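Local coordinates for URE2 protein (Saccharomyces cerevisiae, PDB 1K0D), which represses nitrogen-utilization genes under good nitrogen supply by holding GATA activators in the cytoplasm and, through its glutathione S-transferase-like region, has glutathione peroxidase activity, at residues B[39-44]-B[104-109]. Residues are numbered along the deposited sequence; the frame is centred on the assembly and turned at random.
Sequences SELGFH and NPLLWS
A small apolar interface of this GST fold forms where the Schellman end of helix 29-40, in the thioredoxin-like domain, meets the type II turn Pro105-Trp108, in the loop that leads from helix 87-102 into helix 112-142 of the helical domain. Leu41 and Leu107 cross obliquely, and CD2 of Leu41 packs 3.8 Å from CD1 of Leu107. The same CD2 lies 4.0 Å from CB of Leu106; the branched apolar chain of leucine lets one methyl meet both central residues of the turn. Glu40 contributes CB, 3.7 Å from Leu107 CD1, and its carbonyl O, 4.0 Å from Leu106 CD1, while its chain, bent at chi2 (-72°), carries the carboxylate to a salt bridge from OE1 to Arg250. Leu107 also packs on Leu212, and its backbone is hydrogen-bonded to Ile214. Within 39-44, Gly42 is the first residue to leave helical angles, with positive phi (78°), a conformation that costs glycine little because it has no CB, and its N bonds to Ser39 O. In 104-109, the type II turn holds Leu107 at positive phi (60°) and is closed by the hydrogen bond from Trp108 N to Pro105 O, 2.9 Å long.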
loop_
_atom_site.group_PDB
_atom_site.type_symbol
_atom_site.label_atom_id
_atom_site.label_comp_id
_atom_site.label_asym_id
_atom_site.label_seq_id
_atom_site.Cartn_x
_atom_site.Cartn_y
_atom_site.Cartn_z
ATOM N N SER B 39 -12.888 6.481 13.989
ATOM C CA SER B 39 -14.217 6.809 14.475
ATOM C C SER B 39 -15.170 5.621 14.444
ATOM O O SER B 39 -15.889 5.384 15.408
ATOM C CB SER B 39 -14.796 7.974 13.672
ATOM O OG SER B 39 -16.168 8.139 13.966
ATOM N N GLU B 40 -15.171 4.868 13.346
ATOM C CA GLU B 40 -16.050 3.707 13.224
ATOM C C GLU B 40 -15.784 2.646 14.295
ATOM O O GLU B 40 -16.707 1.982 14.766
ATOM C CB GLU B 40 -15.906 3.075 11.832
ATOM C CG GLU B 40 -16.776 3.707 10.740
ATOM C CD GLU B 40 -18.276 3.390 10.891
ATOM O OE1 GLU B 40 -19.088 3.954 10.122
ATOM O OE2 GLU B 40 -18.644 2.577 11.770
ATOM N N LEU B 41 -14.522 2.486 14.681
ATOM C CA LEU B 41 -14.154 1.491 15.678
ATOM C C LEU B 41 -14.321 1.983 17.106
ATOM O O LEU B 41 -14.099 1.229 18.050
ATOM C CB LEU B 41 -12.707 1.032 15.460
ATOM C CG LEU B 41 -12.470 0.311 14.132
ATOM C CD1 LEU B 41 -10.988 0.063 13.941
ATOM C CD2 LEU B 41 -13.240 -0.997 14.109
ATOM N N GLY B 42 -14.710 3.245 17.267
ATOM C CA GLY B 42 -14.903 3.791 18.601
ATOM C C GLY B 42 -13.622 4.181 19.317
ATOM O O GLY B 42 -13.614 4.357 20.532
ATOM N N PHE B 43 -12.532 4.314 18.572
ATOM C CA PHE B 43 -11.261 4.697 19.167
ATOM C C PHE B 43 -11.234 6.210 19.375
ATOM O O PHE B 43 -11.510 6.986 18.457
ATOM C CB PHE B 43 -10.100 4.249 18.268
ATOM C CG PHE B 43 -9.830 2.755 18.310
ATOM C CD1 PHE B 43 -9.568 2.044 17.138
ATOM C CD2 PHE B 43 -9.819 2.065 19.520
ATOM C CE1 PHE B 43 -9.298 0.665 17.168
ATOM C CE2 PHE B 43 -9.548 0.684 19.560
ATOM C CZ PHE B 43 -9.288 -0.012 18.377
ATOM N N HIS B 44 -10.914 6.625 20.597
ATOM C CA HIS B 44 -10.860 8.042 20.934
ATOM C C HIS B 44 -9.497 8.612 20.553
ATOM O O HIS B 44 -8.462 8.104 20.978
ATOM C CB HIS B 44 -11.148 8.219 22.427
ATOM C CG HIS B 44 -12.539 7.813 22.817
ATOM N ND1 HIS B 44 -13.654 8.539 22.456
ATOM C CD2 HIS B 44 -12.997 6.732 23.492
ATOM C CE1 HIS B 44 -14.739 7.921 22.890
ATOM N NE2 HIS B 44 -14.369 6.821 23.521
ATOM N N ASN B 104 -14.430 -9.358 18.175
ATOM C CA ASN B 104 -15.340 -9.040 17.074
ATOM C C ASN B 104 -14.553 -8.320 15.967
ATOM O O ASN B 104 -14.029 -7.222 16.175
ATOM C CB ASN B 104 -16.470 -8.152 17.600
ATOM C CG ASN B 104 -17.527 -7.863 16.554
ATOM O OD1 ASN B 104 -17.639 -8.565 15.549
ATOM N ND2 ASN B 104 -18.327 -6.831 16.801
ATOM N N PRO B 105 -14.453 -8.937 14.778
ATOM C CA PRO B 105 -13.717 -8.343 13.655
ATOM C C PRO B 105 -14.488 -7.267 12.900
ATOM O O PRO B 105 -14.733 -7.395 11.704
ATOM C CB PRO B 105 -13.412 -9.552 12.781
ATOM C CG PRO B 105 -14.672 -10.363 12.937
ATOM C CD PRO B 105 -14.946 -10.285 14.427
ATOM N N LEU B 106 -14.861 -6.205 13.605
ATOM C CA LEU B 106 -15.610 -5.108 13.001
ATOM C C LEU B 106 -14.818 -4.525 11.819
ATOM O O LEU B 106 -13.625 -4.262 11.944
ATOM C CB LEU B 106 -15.852 -4.024 14.054
ATOM C CG LEU B 106 -17.130 -3.185 14.002
ATOM C CD1 LEU B 106 -17.008 -2.042 15.009
ATOM C CD2 LEU B 106 -17.352 -2.634 12.606
ATOM N N LEU B 107 -15.489 -4.336 10.683
ATOM C CA LEU B 107 -14.869 -3.789 9.472
ATOM C C LEU B 107 -13.707 -4.667 8.991
ATOM O O LEU B 107 -12.897 -4.248 8.161
ATOM C CB LEU B 107 -14.335 -2.376 9.744
ATOM C CG LEU B 107 -15.259 -1.304 10.329
ATOM C CD1 LEU B 107 -14.448 -0.061 10.634
ATOM C CD2 LEU B 107 -16.372 -0.980 9.351
ATOM N N TRP B 108 -13.649 -5.895 9.487
ATOM C CA TRP B 108 -12.545 -6.793 9.166
ATOM C C TRP B 108 -13.112 -8.209 9.050
ATOM O O TRP B 108 -14.293 -8.388 8.740
ATOM C CB TRP B 108 -11.530 -6.671 10.316
ATOM C CG TRP B 108 -10.183 -7.358 10.197
ATOM C CD1 TRP B 108 -9.533 -8.031 11.198
ATOM C CD2 TRP B 108 -9.298 -7.370 9.070
ATOM N NE1 TRP B 108 -8.306 -8.455 10.767
ATOM C CE2 TRP B 108 -8.132 -8.067 9.466
ATOM C CE3 TRP B 108 -9.371 -6.861 7.771
ATOM C CZ2 TRP B 108 -7.050 -8.268 8.608
ATOM C CZ3 TRP B 108 -8.293 -7.059 6.913
ATOM C CH2 TRP B 108 -7.147 -7.758 7.337
ATOM N N SER B 109 -12.277 -9.212 9.291
ATOM C CA SER B 109 -12.732 -10.591 9.231
ATOM C C SER B 109 -11.757 -11.494 9.963
ATOM O O SER B 109 -10.548 -11.250 9.953
ATOM C CB SER B 109 -12.860 -11.054 7.782
ATOM O OG SER B 109 -13.316 -12.398 7.721
#